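MccB protein (Escherichia coli, PDB 6OM4) carries out adenylation of the N-formylated peptide precursor MccA, joining it through a phosphoramidate to AMP in the biosynthesis of the Trojan-horse antibiotic microcin C7. Local coordinates at residues N90-N95 and K180-I185; N128-I133 and A300-D305. All coordinates share one frame; numbering follows the deposited sequence.

Contact 1. Residues N90-N95 and K180-I185; sequences NRYSRN and KRNSEI
Two short polar loops of the ThiF-type domain meet here: Arg-91 and Tyr-92, in the type I turn leading into helix 93-101, reach across to Arg-181, Asn-182 and Glu-184, where the chain leaves helix 170-181 and turns toward strand 186-191. The guanidinium of Arg-91 lies almost parallel to the side-chain amide of Asn-182, the planes 7° apart and stacked, with OD1 of Asn-182 over one face, offset toward the rim. At the edge of the same group, NH2 of Arg-91 gives a 2.7 Å hydrogen bond to the carbonyl O of Arg-181, in the guanidinium plane and on a lone pair of the acceptor. NH1 of Arg-91 forms a weaker, 3.4 Å salt bridge with OE2 of Glu-184, whose carboxylate stands nearly perpendicular to the guanidinium. CG of Arg-91 stands between its backbone N and carbonyl carbon (chi1 62°), over the centre of the Tyr-92 ring; the chain then bends at chi3, which places NE.

Tyr-92 and Asn-182 meet tip to tip. ND2 of Asn-182 donates to OH of Tyr-92 over 3.0 Å, nearly straight at 166°, and also bonds the carbonyl O of Ala-135. A water 2.7 Å from OH of Tyr-92 donates to OE1 of Glu-184, joining the phenol to the carboxylate. OD1 of Asn-182 accepts from the backbone N of Glu-184, an Asx turn that, with the two ND2 bonds, holds the amide's rotation.

Asn-182 is thus used in three ways: OD1 shapes its own loop, ND2 reaches both Tyr-92 and Ala-135, and its flat amide stacks on the guanidinium of Arg-91. The positive charge of Arg-91 is probably balanced partly by Glu-184, although the short bond is to a neutral carbonyl.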
ATOM      1  N   ASN A  90     -20.176  -5.374 -10.726  1.00 27.18           N
ATOM      2  CA  ASN A  90     -19.335  -4.645  -9.728  1.00 24.21           C
ATOM      3  C   ASN A  90     -17.896  -4.503 -10.243  1.00 20.40           C
ATOM      4  O   ASN A  90     -17.143  -5.482 -10.316  1.00 20.45           O
ATOM      5  CB  ASN A  90     -19.322  -5.346  -8.357  1.00 24.66           C
ATOM      6  CG  ASN A  90     -18.415  -4.709  -7.319  1.00 28.37           C
ATOM      7  OD1 ASN A  90     -17.897  -3.597  -7.479  1.00 24.71           O
ATOM      8  ND2 ASN A  90     -18.161  -5.444  -6.251  1.00 29.50           N
ATOM      9  N   ARG A  91     -17.519  -3.265 -10.574  1.00 19.78           N
ATOM     10  CA  ARG A  91     -16.181  -2.987 -11.175  1.00 20.40           C
ATOM     11  C   ARG A  91     -15.065  -3.396 -10.200  1.00 19.47           C
ATOM     12  O   ARG A  91     -13.966  -3.733 -10.634  1.00 18.92           O
ATOM     13  CB  ARG A  91     -16.032  -1.514 -11.577  1.00 20.44           C
ATOM     14  CG  ARG A  91     -16.114  -0.511 -10.430  1.00 19.59           C
ATOM     15  CD  ARG A  91     -15.923   0.940 -10.853  1.00 21.34           C
ATOM     16  NE  ARG A  91     -14.654   1.114 -11.538  1.00 21.92           N
ATOM     17  CZ  ARG A  91     -14.437   1.935 -12.538  1.00 21.52           C
ATOM     18  NH1 ARG A  91     -15.454   2.617 -13.053  1.00 22.33           N
ATOM     19  NH2 ARG A  91     -13.203   2.057 -13.007  1.00 20.37           N
ATOM     20  N   TYR A  92     -15.351  -3.354  -8.891  1.00 17.97           N
ATOM     21  CA  TYR A  92     -14.357  -3.683  -7.831  1.00 19.79           C
ATOM     22  C   TYR A  92     -14.376  -5.162  -7.431  1.00 20.41           C
ATOM     23  O   TYR A  92     -13.756  -5.544  -6.423  1.00 17.99           O
ATOM     24  CB  TYR A  92     -14.597  -2.815  -6.588  1.00 19.30           C
ATOM     25  CG  TYR A  92     -14.679  -1.331  -6.878  1.00 18.25           C
ATOM     26  CD1 TYR A  92     -13.586  -0.628  -7.353  1.00 18.38           C
ATOM     27  CD2 TYR A  92     -15.858  -0.624  -6.706  1.00 18.33           C
ATOM     28  CE1 TYR A  92     -13.658   0.724  -7.666  1.00 18.44           C
ATOM     29  CE2 TYR A  92     -15.945   0.722  -6.997  1.00 18.46           C
ATOM     30  CZ  TYR A  92     -14.840   1.411  -7.493  1.00 19.10           C
ATOM     31  OH  TYR A  92     -14.906   2.751  -7.735  1.00 17.92           O
ATOM     32  N   SER A  93     -15.041  -6.013  -8.209  1.00 20.74           N
ATOM     33  CA  SER A  93     -15.326  -7.388  -7.752  1.00 21.72           C
ATOM     34  C   SER A  93     -14.031  -8.167  -7.473  1.00 19.72           C
ATOM     35  O   SER A  93     -14.051  -8.942  -6.574  1.00 18.62           O
ATOM     36  CB  SER A  93     -16.274  -8.130  -8.685  1.00 24.83           C
ATOM     37  OG  SER A  93     -15.577  -8.606  -9.812  1.00 30.68           O
ATOM     38  N   ARG A  94     -12.912  -7.925  -8.187  1.00 18.75           N
ATOM     39  CA  ARG A  94     -11.663  -8.685  -7.899  1.00 19.65           C
ATOM     40  C   ARG A  94     -11.056  -8.216  -6.571  1.00 17.32           C
ATOM     41  O   ARG A  94     -10.531  -9.016  -5.796  1.00 17.22           O
ATOM     42  CB  ARG A  94     -10.629  -8.592  -9.021  1.00 22.68           C
ATOM     43  CG  ARG A  94     -11.156  -9.032 -10.379  1.00 24.60           C
ATOM     44  CD  ARG A  94     -11.788 -10.410 -10.341  1.00 24.28           C
ATOM     45  NE  ARG A  94     -12.048 -10.955 -11.672  1.00 24.82           N
ATOM     46  CZ  ARG A  94     -13.223 -10.959 -12.295  1.00 25.83           C
ATOM     47  NH1 ARG A  94     -14.312 -10.553 -11.668  1.00 25.64           N
ATOM     48  NH2 ARG A  94     -13.287 -11.286 -13.576  1.00 24.50           N
ATOM     49  N   ASN A  95     -11.117  -6.916  -6.316  1.00 15.48           N
ATOM     50  CA  ASN A  95     -10.711  -6.391  -5.013  1.00 15.87           C
ATOM     51  C   ASN A  95     -11.593  -7.002  -3.908  1.00 14.38           C
ATOM     52  O   ASN A  95     -11.108  -7.240  -2.811  1.00 14.33           O
ATOM     53  CB  ASN A  95     -10.738  -4.866  -4.906  1.00 15.91           C
ATOM     54  CG  ASN A  95      -9.649  -4.123  -5.652  1.00 18.23           C
ATOM     55  OD1 ASN A  95      -8.765  -4.726  -6.274  1.00 20.24           O
ATOM     56  ND2 ASN A  95      -9.746  -2.797  -5.635  1.00 18.47           N
ATOM     57  N   LYS A 180     -10.370   8.940 -16.824  1.00 16.87           N
ATOM     58  CA  LYS A 180     -10.668   8.016 -17.916  1.00 18.72           C
ATOM     59  C   LYS A 180     -10.805   6.576 -17.410  1.00 19.27           C
ATOM     60  O   LYS A 180     -11.459   5.749 -18.074  1.00 18.28           O
ATOM     61  CB  LYS A 180      -9.593   8.057 -18.990  1.00 19.55           C
ATOM     62  CG  LYS A 180      -9.727   9.279 -19.880  1.00 21.44           C
ATOM     63  CD  LYS A 180      -8.468   9.540 -20.671  1.00 25.15           C
ATOM     64  CE  LYS A 180      -7.938   8.325 -21.413  1.00 29.58           C
ATOM     65  NZ  LYS A 180      -6.857   8.692 -22.369  1.00 31.70           N
ATOM     66  N   ARG A 181     -10.113   6.274 -16.301  1.00 17.46           N
ATOM     67  CA  ARG A 181     -10.071   4.950 -15.709  1.00 17.46           C
ATOM     68  C   ARG A 181     -11.178   4.720 -14.692  1.00 16.90           C
ATOM     69  O   ARG A 181     -11.650   3.577 -14.591  1.00 17.47           O
ATOM     70  CB  ARG A 181      -8.694   4.700 -15.096  1.00 16.06           C
ATOM     71  CG  ARG A 181      -7.683   4.403 -16.185  1.00 16.77           C
ATOM     72  CD  ARG A 181      -6.250   4.537 -15.731  1.00 17.07           C
ATOM     73  NE  ARG A 181      -5.348   4.172 -16.824  1.00 17.63           N
ATOM     74  CZ  ARG A 181      -5.041   4.931 -17.871  1.00 18.84           C
ATOM     75  NH1 ARG A 181      -5.500   6.170 -17.970  1.00 17.60           N
ATOM     76  NH2 ARG A 181      -4.248   4.459 -18.824  1.00 18.10           N
ATOM     77  N   ASN A 182     -11.546   5.755 -13.948  1.00 17.12           N
ATOM     78  CA  ASN A 182     -12.640   5.675 -12.992  1.00 17.58           C
ATOM     79  C   ASN A 182     -13.371   7.024 -12.923  1.00 18.29           C
ATOM     80  O   ASN A 182     -12.929   7.954 -12.255  1.00 21.69           O
ATOM     81  CB  ASN A 182     -12.174   5.221 -11.607  1.00 18.63           C
ATOM     82  CG  ASN A 182     -13.327   4.816 -10.733  1.00 18.34           C
ATOM     83  OD1 ASN A 182     -14.470   5.155 -11.053  1.00 18.37           O
ATOM     84  ND2 ASN A 182     -13.049   4.024  -9.705  1.00 17.67           N
ATOM     85  N   SER A 183     -14.511   7.107 -13.589  1.00 18.61           N
ATOM     86  CA  SER A 183     -15.224   8.360 -13.695  1.00 21.53           C
ATOM     87  C   SER A 183     -16.163   8.550 -12.501  1.00 23.05           C
ATOM     88  O   SER A 183     -16.831   9.574 -12.434  1.00 22.82           O
ATOM     89  CB  SER A 183     -15.957   8.455 -14.982  1.00 19.76           C
ATOM     90  OG  SER A 183     -16.829   7.360 -15.136  1.00 21.69           O
ATOM     91  N   GLU A 184     -16.160   7.602 -11.561  1.00 22.99           N
ATOM     92  CA  GLU A 184     -17.033   7.623 -10.363  1.00 26.36           C
ATOM     93  C   GLU A 184     -16.353   8.388  -9.200  1.00 25.57           C
ATOM     94  O   GLU A 184     -16.999   8.630  -8.194  1.00 27.19           O
ATOM     95  CB  GLU A 184     -17.425   6.191  -9.958  1.00 26.15           C
ATOM     96  CG  GLU A 184     -18.139   5.395 -11.068  1.00 30.92           C
ATOM     97  CD  GLU A 184     -18.494   3.922 -10.818  1.00 37.67           C
ATOM     98  OE1 GLU A 184     -18.677   3.523  -9.633  1.00 41.76           O
ATOM     99  OE2 GLU A 184     -18.566   3.141 -11.823  1.00 40.99           O
ATOM    100  N   ILE A 185     -15.074   8.773  -9.325  1.00 23.25           N
ATOM    101  CA  ILE A 185     -14.358   9.421  -8.231  1.00 23.95           C
ATOM    102  C   ILE A 185     -14.187  10.914  -8.532  1.00 23.48           C
ATOM    103  O   ILE A 185     -14.515  11.386  -9.608  1.00 22.71           O
ATOM    104  CB  ILE A 185     -12.999   8.746  -7.962  1.00 25.41           C
ATOM    105  CG1 ILE A 185     -12.006   9.051  -9.085  1.00 25.03           C
ATOM    106  CG2 ILE A 185     -13.182   7.260  -7.720  1.00 26.10           C
ATOM    107  CD1 ILE A 185     -10.622   8.609  -8.791  1.00 25.62           C
TER
HETATM  108  O   HOH W   1     -17.009   4.154  -6.856  1.00 36.49           O

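Contact 2. Residues N128-I133 and A300-D305; sequences NHVSVI and ALCAAD
Val-130 and Ile-133 of helix 125-136 pack on Ala-300, Cys-302 and Ala-303 of helix 292-311, a helix-helix contact in the interior of the Rossmann-like ThiF domain. The axes of 128-133 and 300-305 approach to 8.7 Å and cross at -39°, running in broadly the same direction.

All of the side-chain contacts are apolar, and no hydrogen bond crosses between the segments. Ala-303 is the central small residue: its CB points at the facing helix and meets Ile-133 through CG2 at 3.7 Å and through CD1 at 3.8 Å. With CG1 anti to the carbonyl carbon (chi1 -68°), Ile-133 sets CG2 beside its own carbonyl carbon; chi2 (160°) then carries CD1 out to the same methyl. CD1 of Ile-133 also lies 4.1 Å from CA of Ala-300, touching the backbone of a residue whose CB points away.

Val-130 makes looser contacts. Its CG2 lies 4.1 Å from SG of Cys-302, while its CG1 is 4.4 Å from CB of Ala-303. Across this pair the backbones come close, with CA of Val-130 and CA of Ala-303 5.2 Å apart, a distance the small alanine permits.

On its other flank, helix 125-136 is met by helix 170-181, where Ile-174 and Leu-178 touch Ser-131; Cys-302 meanwhile rests on Ile-235 and Ala-237 of strand 234-240, in the central sheet.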
ATOM      1  N   ASN A 128       2.451   8.806  -9.966  1.00 14.46           N
ATOM      2  CA  ASN A 128       1.728   8.231 -11.056  1.00 14.19           C
ATOM      3  C   ASN A 128       1.167   6.852 -10.664  1.00 14.21           C
ATOM      4  O   ASN A 128       0.011   6.561 -10.868  1.00 14.84           O
ATOM      5  CB  ASN A 128       2.599   8.030 -12.295  1.00 16.03           C
ATOM      6  CG  ASN A 128       2.526   9.155 -13.306  1.00 17.79           C
ATOM      7  OD1 ASN A 128       2.117   8.932 -14.444  1.00 16.16           O
ATOM      8  ND2 ASN A 128       2.978  10.336 -12.935  1.00 15.74           N
ATOM      9  N   HIS A 129       2.029   5.995 -10.138  1.00 13.63           N
ATOM     10  CA  HIS A 129       1.665   4.627  -9.922  1.00 13.05           C
ATOM     11  C   HIS A 129       0.723   4.496  -8.728  1.00 13.83           C
ATOM     12  O   HIS A 129      -0.228   3.721  -8.802  1.00 14.76           O
ATOM     13  CB  HIS A 129       2.900   3.748  -9.747  1.00 13.60           C
ATOM     14  CG  HIS A 129       3.361   3.196 -11.056  1.00 14.85           C
ATOM     15  ND1 HIS A 129       4.206   3.865 -11.914  1.00 18.00           N
ATOM     16  CD2 HIS A 129       3.028   2.062 -11.670  1.00 15.11           C
ATOM     17  CE1 HIS A 129       4.383   3.131 -13.000  1.00 14.64           C
ATOM     18  NE2 HIS A 129       3.667   2.029 -12.880  1.00 17.85           N
ATOM     19  N   VAL A 130       0.961   5.268  -7.675  1.00 13.64           N
ATOM     20  CA  VAL A 130       0.068   5.217  -6.503  1.00 12.81           C
ATOM     21  C   VAL A 130      -1.314   5.742  -6.893  1.00 13.11           C
ATOM     22  O   VAL A 130      -2.330   5.113  -6.554  1.00 12.64           O
ATOM     23  CB  VAL A 130       0.646   6.031  -5.318  1.00 13.85           C
ATOM     24  CG1 VAL A 130      -0.342   6.185  -4.158  1.00 15.20           C
ATOM     25  CG2 VAL A 130       1.932   5.418  -4.837  1.00 14.05           C
ATOM     26  N   SER A 131      -1.367   6.914  -7.528  1.00 13.30           N
ATOM     27  CA  SER A 131      -2.664   7.534  -7.852  1.00 14.07           C
ATOM     28  C   SER A 131      -3.570   6.590  -8.662  1.00 15.32           C
ATOM     29  O   SER A 131      -4.772   6.533  -8.404  1.00 13.97           O
ATOM     30  CB  SER A 131      -2.508   8.893  -8.517  1.00 14.96           C
ATOM     31  OG  SER A 131      -2.040   8.774  -9.853  1.00 14.82           O
ATOM     32  N   VAL A 132      -3.035   5.880  -9.665  1.00 13.40           N
ATOM     33  CA  VAL A 132      -3.887   5.098 -10.511  1.00 14.64           C
ATOM     34  C   VAL A 132      -4.377   3.862  -9.741  1.00 14.77           C
ATOM     35  O   VAL A 132      -5.499   3.427  -9.926  1.00 15.52           O
ATOM     36  CB  VAL A 132      -3.222   4.742 -11.854  1.00 14.27           C
ATOM     37  CG1 VAL A 132      -2.069   3.731 -11.723  1.00 15.52           C
ATOM     38  CG2 VAL A 132      -4.284   4.264 -12.814  1.00 15.28           C
ATOM     39  N   ILE A 133      -3.540   3.288  -8.886  1.00 13.02           N
ATOM     40  CA  ILE A 133      -4.036   2.179  -8.068  1.00 13.18           C
ATOM     41  C   ILE A 133      -5.188   2.669  -7.195  1.00 13.71           C
ATOM     42  O   ILE A 133      -6.228   1.980  -7.054  1.00 14.55           O
ATOM     43  CB  ILE A 133      -2.911   1.579  -7.193  1.00 12.92           C
ATOM     44  CG1 ILE A 133      -1.878   0.884  -8.072  1.00 13.36           C
ATOM     45  CG2 ILE A 133      -3.507   0.642  -6.167  1.00 13.46           C
ATOM     46  CD1 ILE A 133      -0.541   0.680  -7.438  1.00 14.15           C
ATOM     47  N   ALA A 300       3.777   0.411  -5.602  1.00 12.27           N
ATOM     48  CA  ALA A 300       2.765  -0.621  -5.408  1.00 13.09           C
ATOM     49  C   ALA A 300       2.562  -0.877  -3.914  1.00 13.02           C
ATOM     50  O   ALA A 300       1.421  -0.883  -3.423  1.00 12.65           O
ATOM     51  CB  ALA A 300       3.169  -1.892  -6.092  1.00 13.50           C
ATOM     52  N   LEU A 301       3.663  -1.103  -3.190  1.00 13.34           N
ATOM     53  CA  LEU A 301       3.529  -1.439  -1.807  1.00 14.03           C
ATOM     54  C   LEU A 301       3.071  -0.229  -0.979  1.00 14.38           C
ATOM     55  O   LEU A 301       2.342  -0.428   0.025  1.00 15.24           O
ATOM     56  CB  LEU A 301       4.848  -2.027  -1.315  1.00 15.36           C
ATOM     57  CG  LEU A 301       5.131  -3.402  -1.897  1.00 15.97           C
ATOM     58  CD1 LEU A 301       6.579  -3.822  -1.671  1.00 18.25           C
ATOM     59  CD2 LEU A 301       4.142  -4.408  -1.290  1.00 17.87           C
ATOM     60  N   CYS A 302       3.404   0.993  -1.402  1.00 14.12           N
ATOM     61  CA  CYS A 302       2.877   2.210  -0.795  1.00 14.87           C
ATOM     62  C   CYS A 302       1.342   2.254  -0.948  1.00 14.73           C
ATOM     63  O   CYS A 302       0.601   2.488   0.014  1.00 14.68           O
ATOM     64  CB  CYS A 302       3.546   3.424  -1.450  1.00 16.07           C
ATOM     65  SG  CYS A 302       2.888   5.003  -0.838  1.00 17.81           S
ATOM     66  N   ALA A 303       0.851   2.007  -2.171  1.00 14.33           N
ATOM     67  CA  ALA A 303      -0.594   2.025  -2.425  1.00 13.61           C
ATOM     68  C   ALA A 303      -1.288   0.962  -1.555  1.00 14.49           C
ATOM     69  O   ALA A 303      -2.357   1.199  -1.015  1.00 14.67           O
ATOM     70  CB  ALA A 303      -0.902   1.814  -3.877  1.00 14.36           C
ATOM     71  N   ALA A 304      -0.673  -0.223  -1.421  1.00 13.08           N
ATOM     72  CA  ALA A 304      -1.267  -1.314  -0.616  1.00 13.83           C
ATOM     73  C   ALA A 304      -1.488  -0.838   0.813  1.00 14.39           C
ATOM     74  O   ALA A 304      -2.534  -1.111   1.419  1.00 13.25           O
ATOM     75  CB  ALA A 304      -0.370  -2.516  -0.592  1.00 14.44           C
ATOM     76  N   ASP A 305      -0.464  -0.207   1.378  1.00 14.29           N
ATOM     77  CA  ASP A 305      -0.577   0.310   2.752  1.00 15.85           C
ATOM     78  C   ASP A 305      -1.643   1.407   2.885  1.00 14.73           C
ATOM     79  O   ASP A 305      -2.346   1.394   3.873  1.00 14.51           O
ATOM     80  CB  ASP A 305       0.794   0.717   3.276  1.00 17.54           C
ATOM     81  CG  ASP A 305       1.570  -0.486   3.827  1.00 19.38           C
ATOM     82  OD1 ASP A 305       1.085  -1.682   3.710  1.00 22.42           O
ATOM     83  OD2 ASP A 305       2.647  -0.236   4.385  1.00 24.87           O
TER

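Contact 2 lies in the core, near the centre of the chain, whereas contact 1 is at the surface, about 15 Å away centre to centre. Their chemistry follows: contact 1 is built from hydrogen bonds, a weak salt bridge and a bridging water, contact 2 entirely from apolar packing around an alanine. Helix 125-136 ties them together. It supplies one side of contact 2, and toward its C-terminal end it is also met by segment 180-185 of contact 1. The two contacts touch directly there, CD of Arg-181 lying 3.5 Å from CG2 of Val-132. The buried areas are alike, 226 and 223 Å², and along the chain the segments alternate.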